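Side-chain contacts in fructosamine deglycase FrlB (Bacillus subtilis, PDB 3EUA), which converts a range of fructosamine 6-phosphates to glucose 6-phosphate and a free amino acid: residues R11-Q14 with A15-D19; D57-S60 with A61-I65; S82-G85 with N86-E89; T274-A278 with A279-F283. All coordinates share one frame; numbering follows the deposited sequence.

Contact 1. Residues R11-Q14 with A15-D19; sequences REVQ and AFLQD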
loop_
_atom_site.group_PDB
_atom_site.type_symbol
_atom_site.label_atom_id
_atom_site.label_comp_id
_atom_site.label_asym_id
_atom_site.label_seq_id
_atom_site.Cartn_x
_atom_site.Cartn_y
_atom_site.Cartn_z
ATOM N N ARG A 11 -12.377 15.978 24.677
ATOM C CA ARG A 11 -12.679 15.340 25.985
ATOM C C ARG A 11 -12.828 13.829 25.937
ATOM O O ARG A 11 -12.467 13.121 26.880
ATOM C CB ARG A 11 -13.918 15.931 26.653
ATOM C CG ARG A 11 -13.662 17.273 27.310
ATOM C CD ARG A 11 -14.842 17.712 28.180
ATOM N NE ARG A 11 -14.534 18.965 28.887
ATOM C CZ ARG A 11 -14.653 20.195 28.373
ATOM N NH1 ARG A 11 -14.339 21.239 29.126
ATOM N NH2 ARG A 11 -15.082 20.394 27.127
ATOM N N GLU A 12 -13.360 13.324 24.835
ATOM C CA GLU A 12 -13.536 11.893 24.680
ATOM C C GLU A 12 -12.159 11.238 24.527
ATOM O O GLU A 12 -11.923 10.137 25.029
ATOM C CB GLU A 12 -14.426 11.622 23.468
ATOM C CG GLU A 12 -15.826 12.330 23.480
ATOM C CD GLU A 12 -16.409 12.513 22.057
ATOM O OE1 GLU A 12 -17.607 12.199 21.858
ATOM O OE2 GLU A 12 -15.687 12.949 21.122
ATOM N N VAL A 13 -11.269 11.903 23.800
ATOM C CA VAL A 13 -9.900 11.435 23.605
ATOM C C VAL A 13 -9.174 11.490 24.968
ATOM O O VAL A 13 -8.462 10.593 25.329
ATOM C CB VAL A 13 -9.169 12.290 22.510
ATOM C CG1 VAL A 13 -7.654 12.063 22.534
ATOM C CG2 VAL A 13 -9.768 11.993 21.119
ATOM N N GLN A 14 -9.395 12.538 25.741
ATOM C CA GLN A 14 -8.769 12.604 27.066
ATOM C C GLN A 14 -9.194 11.452 27.953
ATOM O O GLN A 14 -8.375 10.899 28.652
ATOM C CB GLN A 14 -9.096 13.910 27.784
ATOM C CG GLN A 14 -8.545 15.199 27.116
ATOM C CD GLN A 14 -8.795 16.423 27.983
ATOM O OE1 GLN A 14 -8.656 16.357 29.205
ATOM N NE2 GLN A 14 -9.151 17.538 27.363
ATOM N N ALA A 15 -10.483 11.110 27.948
ATOM C CA ALA A 15 -10.993 9.993 28.761
ATOM C C ALA A 15 -10.329 8.705 28.320
ATOM O O ALA A 15 -9.874 7.918 29.146
ATOM C CB ALA A 15 -12.491 9.879 28.641
ATOM N N PHE A 16 -10.272 8.486 27.015
ATOM C CA PHE A 16 -9.588 7.299 26.478
ATOM C C PHE A 16 -8.123 7.234 26.962
ATOM O O PHE A 16 -7.666 6.187 27.442
ATOM C CB PHE A 16 -9.677 7.295 24.956
ATOM C CG PHE A 16 -8.696 6.382 24.282
ATOM C CD1 PHE A 16 -8.953 5.034 24.166
ATOM C CD2 PHE A 16 -7.545 6.902 23.700
ATOM C CE1 PHE A 16 -8.045 4.198 23.508
ATOM C CE2 PHE A 16 -6.643 6.082 23.036
ATOM C CZ PHE A 16 -6.890 4.725 22.946
ATOM N N LEU A 17 -7.391 8.349 26.863
ATOM C CA LEU A 17 -5.992 8.366 27.295
ATOM C C LEU A 17 -5.839 8.116 28.800
ATOM O O LEU A 17 -4.888 7.468 29.243
ATOM C CB LEU A 17 -5.300 9.664 26.885
ATOM C CG LEU A 17 -5.169 9.912 25.371
ATOM C CD1 LEU A 17 -4.632 11.316 25.114
ATOM C CD2 LEU A 17 -4.299 8.845 24.707
ATOM N N GLN A 18 -6.778 8.630 29.591
ATOM C CA GLN A 18 -6.767 8.387 31.032
ATOM C C GLN A 18 -6.891 6.894 31.281
ATOM O O GLN A 18 -6.141 6.326 32.067
ATOM C CB GLN A 18 -7.926 9.113 31.733
ATOM C CG GLN A 18 -7.823 10.629 31.808
ATOM C CD GLN A 18 -9.105 11.325 32.376
ATOM O OE1 GLN A 18 -9.815 10.763 33.216
ATOM N NE2 GLN A 18 -9.367 12.560 31.932
ATOM N N ASP A 19 -7.844 6.252 30.611
ATOM C CA ASP A 19 -8.059 4.816 30.780
ATOM C C ASP A 19 -6.926 3.972 30.199
ATOM O O ASP A 19 -6.672 2.854 30.642
ATOM C CB ASP A 19 -9.370 4.378 30.125
ATOM C CG ASP A 19 -10.603 4.961 30.805
ATOM O OD1 ASP A 19 -10.509 5.582 31.898
ATOM O OD2 ASP A 19 -11.694 4.786 30.227
#
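R11-Q14 and A15-D19 are consecutive turns of one alpha-helix, joined by four i to i+4 backbone bonds, from the R11 carbonyl to A15 through to the Q14 carbonyl and Q18; the tightest include L17 N to V13 O at 2.9 Å. Along one flank the buried V13 and the less enclosed L17 lie alongside each other and point the same way, with V13 CG1 4.0 Å from L17 CD1. The carbon chain of L17 also rests on the backbone, its CG 3.4 Å from V13 O. A branched valine and a leucine suit this strip because they offer apolar surface without a polar end to satisfy. Next to them F16 sets its CB 3.5 Å from V13 O, which lies near the ring plane at the edge. With CG anti to the backbone N (chi1 163°), the F16 ring swings away from the preceding turn and reaches I144 and T148 of helix 137-153, L103 and I105 of strand 103-108, and an edge-to-face partner in Y121. On another flank Q18 runs extended over the Q14 carbonyl, its CG 3.2 Å from Q14 O, while the amide of Q14 turns back to the carbonyl of V9. E12 holds the backbone of Q124 and the side chain of N10. Such i, i+3 and i+4 neighbours form the ridge of an amphipathic helix, its apolar side here laid against strand 103-108 and helix 137-153 of the first SIS repeat.

Contact 2. Residues D57-S60 with A61-I65; sequences DLYS and ANEFI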
loop_
_atom_site.group_PDB
_atom_site.type_symbol
_atom_site.label_atom_id
_atom_site.label_comp_id
_atom_site.label_asym_id
_atom_site.label_seq_id
_atom_site.Cartn_x
_atom_site.Cartn_y
_atom_site.Cartn_z
ATOM N N ASP A 57 0.049 -1.703 12.021
ATOM C CA ASP A 57 -0.383 -2.200 10.725
ATOM C C ASP A 57 -1.611 -1.382 10.277
ATOM O O ASP A 57 -2.314 -0.785 11.089
ATOM C CB ASP A 57 -0.679 -3.701 10.730
ATOM C CG ASP A 57 0.569 -4.564 10.695
ATOM O OD1 ASP A 57 1.306 -4.513 9.699
ATOM O OD2 ASP A 57 0.774 -5.364 11.629
ATOM N N LEU A 58 -1.815 -1.319 8.970
ATOM C CA LEU A 58 -2.908 -0.572 8.386
ATOM C C LEU A 58 -3.581 -1.389 7.343
ATOM O O LEU A 58 -2.915 -1.943 6.473
ATOM C CB LEU A 58 -2.355 0.704 7.759
ATOM C CG LEU A 58 -3.317 1.752 7.173
ATOM C CD1 LEU A 58 -2.720 3.114 7.298
ATOM C CD2 LEU A 58 -3.670 1.514 5.722
ATOM N N TYR A 59 -4.904 -1.479 7.407
ATOM C CA TYR A 59 -5.663 -2.264 6.419
ATOM C C TYR A 59 -6.979 -1.628 6.122
ATOM O O TYR A 59 -7.524 -0.903 6.951
ATOM C CB TYR A 59 -6.012 -3.671 6.934
ATOM C CG TYR A 59 -4.844 -4.486 7.431
ATOM C CD1 TYR A 59 -3.973 -5.101 6.544
ATOM C CD2 TYR A 59 -4.615 -4.642 8.799
ATOM C CE1 TYR A 59 -2.877 -5.825 7.020
ATOM C CE2 TYR A 59 -3.542 -5.391 9.271
ATOM C CZ TYR A 59 -2.670 -5.972 8.381
ATOM O OH TYR A 59 -1.567 -6.692 8.840
ATOM N N SER A 60 -7.490 -1.916 4.939
ATOM C CA SER A 60 -8.830 -1.544 4.557
ATOM C C SER A 60 -9.685 -2.454 5.462
ATOM O O SER A 60 -9.243 -3.557 5.793
ATOM C CB SER A 60 -9.075 -1.830 3.078
ATOM O OG SER A 60 -10.363 -1.378 2.687
ATOM N N ALA A 61 -10.864 -2.015 5.881
ATOM C CA ALA A 61 -11.649 -2.784 6.883
ATOM C C ALA A 61 -11.991 -4.216 6.544
ATOM O O ALA A 61 -11.930 -5.083 7.409
ATOM C CB ALA A 61 -12.917 -2.044 7.244
ATOM N N ASN A 62 -12.378 -4.490 5.298
ATOM C CA ASN A 62 -12.767 -5.854 4.971
ATOM C C ASN A 62 -11.516 -6.731 4.820
ATOM O O ASN A 62 -11.557 -7.919 5.121
ATOM C CB ASN A 62 -13.678 -5.893 3.735
ATOM C CG ASN A 62 -14.888 -6.758 3.960
ATOM O OD1 ASN A 62 -15.097 -7.242 5.072
ATOM N ND2 ASN A 62 -15.732 -6.919 2.930
ATOM N N GLU A 63 -10.404 -6.128 4.373
ATOM C CA GLU A 63 -9.127 -6.826 4.314
ATOM C C GLU A 63 -8.726 -7.212 5.747
ATOM O O GLU A 63 -8.321 -8.301 5.979
ATOM C CB GLU A 63 -8.053 -5.946 3.672
ATOM C CG GLU A 63 -6.648 -6.571 3.624
ATOM C CD GLU A 63 -6.487 -7.735 2.634
ATOM O OE1 GLU A 63 -7.032 -7.673 1.499
ATOM O OE2 GLU A 63 -5.744 -8.704 2.971
ATOM N N PHE A 64 -8.845 -6.288 6.699
ATOM C CA PHE A 64 -8.537 -6.564 8.118
ATOM C C PHE A 64 -9.269 -7.770 8.666
ATOM O O PHE A 64 -8.681 -8.651 9.278
ATOM C CB PHE A 64 -8.864 -5.294 8.945
ATOM C CG PHE A 64 -8.826 -5.480 10.442
ATOM C CD1 PHE A 64 -7.614 -5.580 11.119
ATOM C CD2 PHE A 64 -10.009 -5.484 11.182
ATOM C CE1 PHE A 64 -7.574 -5.719 12.472
ATOM C CE2 PHE A 64 -9.972 -5.587 12.561
ATOM C CZ PHE A 64 -8.746 -5.704 13.205
ATOM N N ILE A 65 -10.570 -7.820 8.431
ATOM C CA ILE A 65 -11.404 -8.910 8.934
ATOM C C ILE A 65 -11.022 -10.250 8.324
ATOM O O ILE A 65 -10.849 -11.246 9.045
ATOM C CB ILE A 65 -12.893 -8.661 8.611
ATOM C CG1 ILE A 65 -13.421 -7.422 9.368
ATOM C CG2 ILE A 65 -13.734 -9.925 8.921
ATOM C CD1 ILE A 65 -14.716 -6.825 8.754
HETATM O O HOH W 1 -12.269 -3.344 2.637
#
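The first torsions of Y59 and F64 set how their rings leave the CB atoms: Y59 carries CG anti to its carbonyl carbon (chi1 -54°), whereas F64 places CG anti to its backbone N (chi1 170°), and the two side chains cross at about a right angle. They touch at their roots, Y59 CB to F64 CB at 3.8 Å, and again at their rings, where Y59 CD2 comes up to the edge of the F64 ring, near its plane, 3.9 Å from F64 CD1. Between them the chain turns from strand 55-60 into helix 61-67, and the carbonyl of S60 opens the helical bonding: F64 N donates to S60 O at 2.9 Å, almost straight on (N-H...O 164°). E63 lays its CB 3.4 Å from the same S60 O before its chain bends at chi2 and carries the carboxylate away, to H228 and G202 of the second subunit and to R67 of its own chain. S60 stands at the N-cap position without making a capping bond. Its OG takes a hydrogen bond from a water at 2.7 Å, and that water accepts from N62 N at 2.9 Å. Serine suits the site because its short hydroxyl can bond both the water and E231 of the second subunit while staying close to the backbone. Y59 OH is likewise bonded to D48 of that subunit. The chemistry is thus divided: carbon surfaces and one backbone bond join strand to helix, while most of the polar ends reach the second subunit, tying this buried turn to the interface.

Contact 3. Residues S82-G85 with N86-E89; sequences SHSG and NTPE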
loop_
_atom_site.group_PDB
_atom_site.type_symbol
_atom_site.label_atom_id
_atom_site.label_comp_id
_atom_site.label_asym_id
_atom_site.label_seq_id
_atom_site.Cartn_x
_atom_site.Cartn_y
_atom_site.Cartn_z
ATOM N N SER A 82 -14.953 6.309 10.320
ATOM C CA SER A 82 -16.035 6.329 9.348
ATOM C C SER A 82 -16.760 7.638 9.548
ATOM O O SER A 82 -17.268 7.890 10.637
ATOM C CB SER A 82 -17.036 5.192 9.557
ATOM O OG SER A 82 -18.142 5.328 8.653
ATOM N N HIS A 83 -16.905 8.423 8.499
ATOM C CA HIS A 83 -17.556 9.703 8.630
ATOM C C HIS A 83 -19.007 9.573 9.087
ATOM O O HIS A 83 -19.413 10.068 10.129
ATOM C CB HIS A 83 -17.454 10.410 7.295
ATOM C CG HIS A 83 -17.960 11.802 7.341
ATOM N ND1 HIS A 83 -17.221 12.831 7.872
ATOM C CD2 HIS A 83 -19.146 12.330 6.979
ATOM C CE1 HIS A 83 -17.919 13.945 7.794
ATOM N NE2 HIS A 83 -19.092 13.670 7.259
ATOM N N SER A 84 -19.786 8.843 8.311
ATOM C CA SER A 84 -21.188 8.635 8.632
ATOM C C SER A 84 -21.350 7.697 9.800
ATOM O O SER A 84 -22.372 7.708 10.462
ATOM C CB SER A 84 -21.933 7.995 7.443
ATOM O OG SER A 84 -21.523 6.630 7.181
ATOM N N GLY A 85 -20.350 6.846 10.021
ATOM C CA GLY A 85 -20.418 5.832 11.056
ATOM C C GLY A 85 -21.269 4.635 10.608
ATOM O O GLY A 85 -21.540 3.735 11.408
ATOM N N ASN A 86 -21.670 4.618 9.334
ATOM C CA ASN A 86 -22.501 3.549 8.773
ATOM C C ASN A 86 -21.732 2.561 7.891
ATOM O O ASN A 86 -22.265 1.498 7.581
ATOM C CB ASN A 86 -23.642 4.110 7.910
ATOM C CG ASN A 86 -24.757 4.772 8.709
ATOM O OD1 ASN A 86 -25.007 4.464 9.882
ATOM N ND2 ASN A 86 -25.488 5.663 8.038
ATOM N N THR A 87 -20.516 2.904 7.467
ATOM C CA THR A 87 -19.743 2.056 6.561
ATOM C C THR A 87 -19.762 0.634 7.110
ATOM O O THR A 87 -19.108 0.363 8.125
ATOM C CB THR A 87 -18.333 2.526 6.431
ATOM O OG1 THR A 87 -18.329 3.952 6.245
ATOM C CG2 THR A 87 -17.705 1.814 5.239
ATOM N N PRO A 88 -20.481 -0.283 6.420
ATOM C CA PRO A 88 -20.684 -1.610 7.022
ATOM C C PRO A 88 -19.441 -2.407 7.346
ATOM O O PRO A 88 -19.438 -3.096 8.372
ATOM C CB PRO A 88 -21.545 -2.347 5.985
ATOM C CG PRO A 88 -22.154 -1.274 5.203
ATOM C CD PRO A 88 -21.140 -0.207 5.108
ATOM N N GLU A 89 -18.401 -2.293 6.517
ATOM C CA GLU A 89 -17.164 -3.044 6.761
ATOM C C GLU A 89 -16.415 -2.523 7.998
ATOM O O GLU A 89 -15.791 -3.283 8.743
ATOM C CB GLU A 89 -16.207 -2.992 5.573
ATOM C CG GLU A 89 -16.765 -3.465 4.261
ATOM C CD GLU A 89 -17.359 -2.347 3.418
ATOM O OE1 GLU A 89 -18.206 -1.556 3.882
ATOM O OE2 GLU A 89 -16.945 -2.287 2.248
#
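S82 and T87 reach across the loop to each other through their hydroxyls, S82 OG lying 2.8 Å from T87 OG1 in a hydrogen bond that either could donate. S82 lies where the chain leaves strand 76-82, and its OG, anti to the backbone N (chi1 175°), is turned into the bend of the chain, where it also receives a weak bond from G85 N at 3.0 Å. One small hydroxyl thus meets the loop at two points, one of them weakly. Two residues on, S84 sets its OG between its own backbone N and carbonyl carbon, and from there it accepts N86 N at 3.0 Å (156° at the hydrogen) and touches N86 CB at 3.4 Å. G85 makes the turn with a positive phi of 78°, a backbone shape that glycine takes up easily. T87, whose hydroxyl pairs with S82, stands at the N-cap position but makes no capping bond. The sequence SHSGNT matches the serine- and threonine-rich loop by which SIS domains, as in the isomerase domain of GlmS, bind the phosphate of a sugar phosphate, so a similar role is probable here. The loop joins strand 76-82 to helix 88-99. The backbone of S82 bonds to that of M107 in strand 103-108, its side chain packs on L115 of helix 114-118, N86 lies against P114, and T87 meets H234 of the second subunit.

Contact 4. Residues T274-A278 with A279-F283; sequences TVLDA and ASYDF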
loop_
_atom_site.group_PDB
_atom_site.type_symbol
_atom_site.label_atom_id
_atom_site.label_comp_id
_atom_site.label_asym_id
_atom_site.label_seq_id
_atom_site.Cartn_x
_atom_site.Cartn_y
_atom_site.Cartn_z
ATOM N N THR A 274 1.676 19.535 -11.744
ATOM C CA THR A 274 1.024 20.400 -10.765
ATOM C C THR A 274 1.747 20.057 -9.506
ATOM O O THR A 274 1.535 18.973 -8.942
ATOM C CB THR A 274 -0.476 20.124 -10.652
ATOM O OG1 THR A 274 -1.107 20.480 -11.892
ATOM C CG2 THR A 274 -1.070 20.964 -9.587
ATOM N N VAL A 275 2.600 20.965 -9.048
ATOM C CA VAL A 275 3.453 20.696 -7.904
ATOM C C VAL A 275 3.022 21.435 -6.634
ATOM O O VAL A 275 2.845 22.644 -6.647
ATOM C CB VAL A 275 4.931 21.112 -8.210
ATOM C CG1 VAL A 275 5.856 20.760 -7.062
ATOM C CG2 VAL A 275 5.415 20.475 -9.529
ATOM N N LEU A 276 2.833 20.695 -5.553
ATOM C CA LEU A 276 2.484 21.304 -4.258
ATOM C C LEU A 276 3.629 20.993 -3.345
ATOM O O LEU A 276 3.863 19.821 -3.004
ATOM C CB LEU A 276 1.192 20.728 -3.652
ATOM C CG LEU A 276 -0.118 21.201 -4.258
ATOM C CD1 LEU A 276 -0.308 20.599 -5.644
ATOM C CD2 LEU A 276 -1.228 20.803 -3.287
ATOM N N ASP A 277 4.374 22.025 -2.973
ATOM C CA ASP A 277 5.546 21.845 -2.118
ATOM C C ASP A 277 5.290 22.497 -0.770
ATOM O O ASP A 277 5.159 23.725 -0.679
ATOM C CB ASP A 277 6.795 22.449 -2.796
ATOM C CG ASP A 277 8.105 22.221 -2.003
ATOM O OD1 ASP A 277 8.093 21.766 -0.832
ATOM O OD2 ASP A 277 9.179 22.519 -2.567
ATOM N N ALA A 278 5.223 21.671 0.274
ATOM C CA ALA A 278 4.978 22.121 1.635
ATOM C C ALA A 278 6.038 23.121 2.127
ATOM O O ALA A 278 5.792 23.927 3.015
ATOM C CB ALA A 278 4.925 20.928 2.573
ATOM N N ALA A 279 7.228 23.036 1.563
ATOM C CA ALA A 279 8.288 23.970 1.929
ATOM C C ALA A 279 7.933 25.407 1.550
ATOM O O ALA A 279 8.498 26.344 2.132
ATOM C CB ALA A 279 9.601 23.532 1.323
ATOM N N SER A 280 6.994 25.595 0.613
ATOM C CA SER A 280 6.551 26.932 0.195
ATOM C C SER A 280 5.522 27.530 1.158
ATOM O O SER A 280 5.174 28.687 1.002
ATOM C CB SER A 280 6.016 26.900 -1.238
ATOM O OG SER A 280 4.815 26.160 -1.331
ATOM N N TYR A 281 5.036 26.750 2.132
ATOM C CA TYR A 281 4.078 27.222 3.113
ATOM C C TYR A 281 4.805 27.683 4.365
ATOM O O TYR A 281 6.010 27.456 4.513
ATOM C CB TYR A 281 3.017 26.137 3.419
ATOM C CG TYR A 281 2.391 25.539 2.175
ATOM C CD1 TYR A 281 2.056 26.333 1.074
ATOM C CD2 TYR A 281 2.081 24.194 2.115
ATOM C CE1 TYR A 281 1.486 25.786 -0.073
ATOM C CE2 TYR A 281 1.485 23.626 0.958
ATOM C CZ TYR A 281 1.199 24.429 -0.121
ATOM O OH TYR A 281 0.631 23.884 -1.239
ATOM N N ASP A 282 4.075 28.327 5.274
ATOM C CA ASP A 282 4.657 28.883 6.501
ATOM C C ASP A 282 4.512 27.975 7.718
ATOM O O ASP A 282 3.466 27.964 8.351
ATOM C CB ASP A 282 3.986 30.234 6.757
ATOM C CG ASP A 282 4.528 30.950 7.974
ATOM O OD1 ASP A 282 5.418 30.393 8.656
ATOM O OD2 ASP A 282 4.047 32.079 8.254
ATOM N N PHE A 283 5.572 27.245 8.045
ATOM C CA PHE A 283 5.612 26.364 9.206
ATOM C C PHE A 283 6.484 26.946 10.303
ATOM O O PHE A 283 6.942 26.226 11.171
ATOM C CB PHE A 283 6.144 24.980 8.795
ATOM C CG PHE A 283 5.146 24.150 7.990
ATOM C CD1 PHE A 283 5.016 24.321 6.617
ATOM C CD2 PHE A 283 4.381 23.185 8.608
ATOM C CE1 PHE A 283 4.103 23.564 5.898
ATOM C CE2 PHE A 283 3.479 22.433 7.900
ATOM C CZ PHE A 283 3.332 22.623 6.551
HETATM O O HOH W 2 3.898 24.713 -3.947
#
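D277 and S280 are joined twice at one oxygen: S280 N gives D277 O a hydrogen bond of 2.9 Å, coming from above the carbonyl plane, and S280 OG adds a second, very short one of 2.5 Å, nearly in line with the C=O bond. That hydroxyl also accepts a hydrogen bond from a water, which itself accepts from D277 N. Meanwhile the D277 side chain, CG anti to its backbone N (chi1 -176°), reaches forward so that OD1 takes A279 N at 2.8 Å from above the carboxylate plane. This is an Asx turn leading into a short 3-10 turn, which Y281 N continues by bonding to A278 O at 3.1 Å. It closes off strand 273-277, outermost within this chain in the parallel sheet of the second SIS repeat. The Y281 ring then folds back, with D277 O 3.9 Å above its plane and over its centre, and Y281 OH passes L276 CB at 4.0 Å. A278 is small enough to lie close to both rings, its CB 4.3 Å from F283 CE1. Further out, R256 forms a salt bridge with D277 OD1, E179 of helix 158-190 holds the hydroxyl of Y281, and L252 packs against A278, A279 and F283.

Overall arrangement
Contact 2 is the buried one; contacts 1, 3 and 4 each mix buried and exposed residues. Contacts 2 and 3 touch, A61 CB meeting E89 O at 3.5 Å, and both face the second subunit, whereas contacts 1 and 4 meet no other chain of the assembly. Contacts 2, 3 and 4 all sit where the chain leaves a strand, two in the first SIS repeat and one in the second; contacts 2 and 4 lie on opposite sides of the chain's centre, about 32 Å apart between centres. Contact 1 is a stretch of regular helix held by backbone bonds and carbon packing. Contact 3 relies instead on hydroxyls, contact 4 on an aspartate and a serine, and contact 2 on aromatic packing with polar groups shared between subunits.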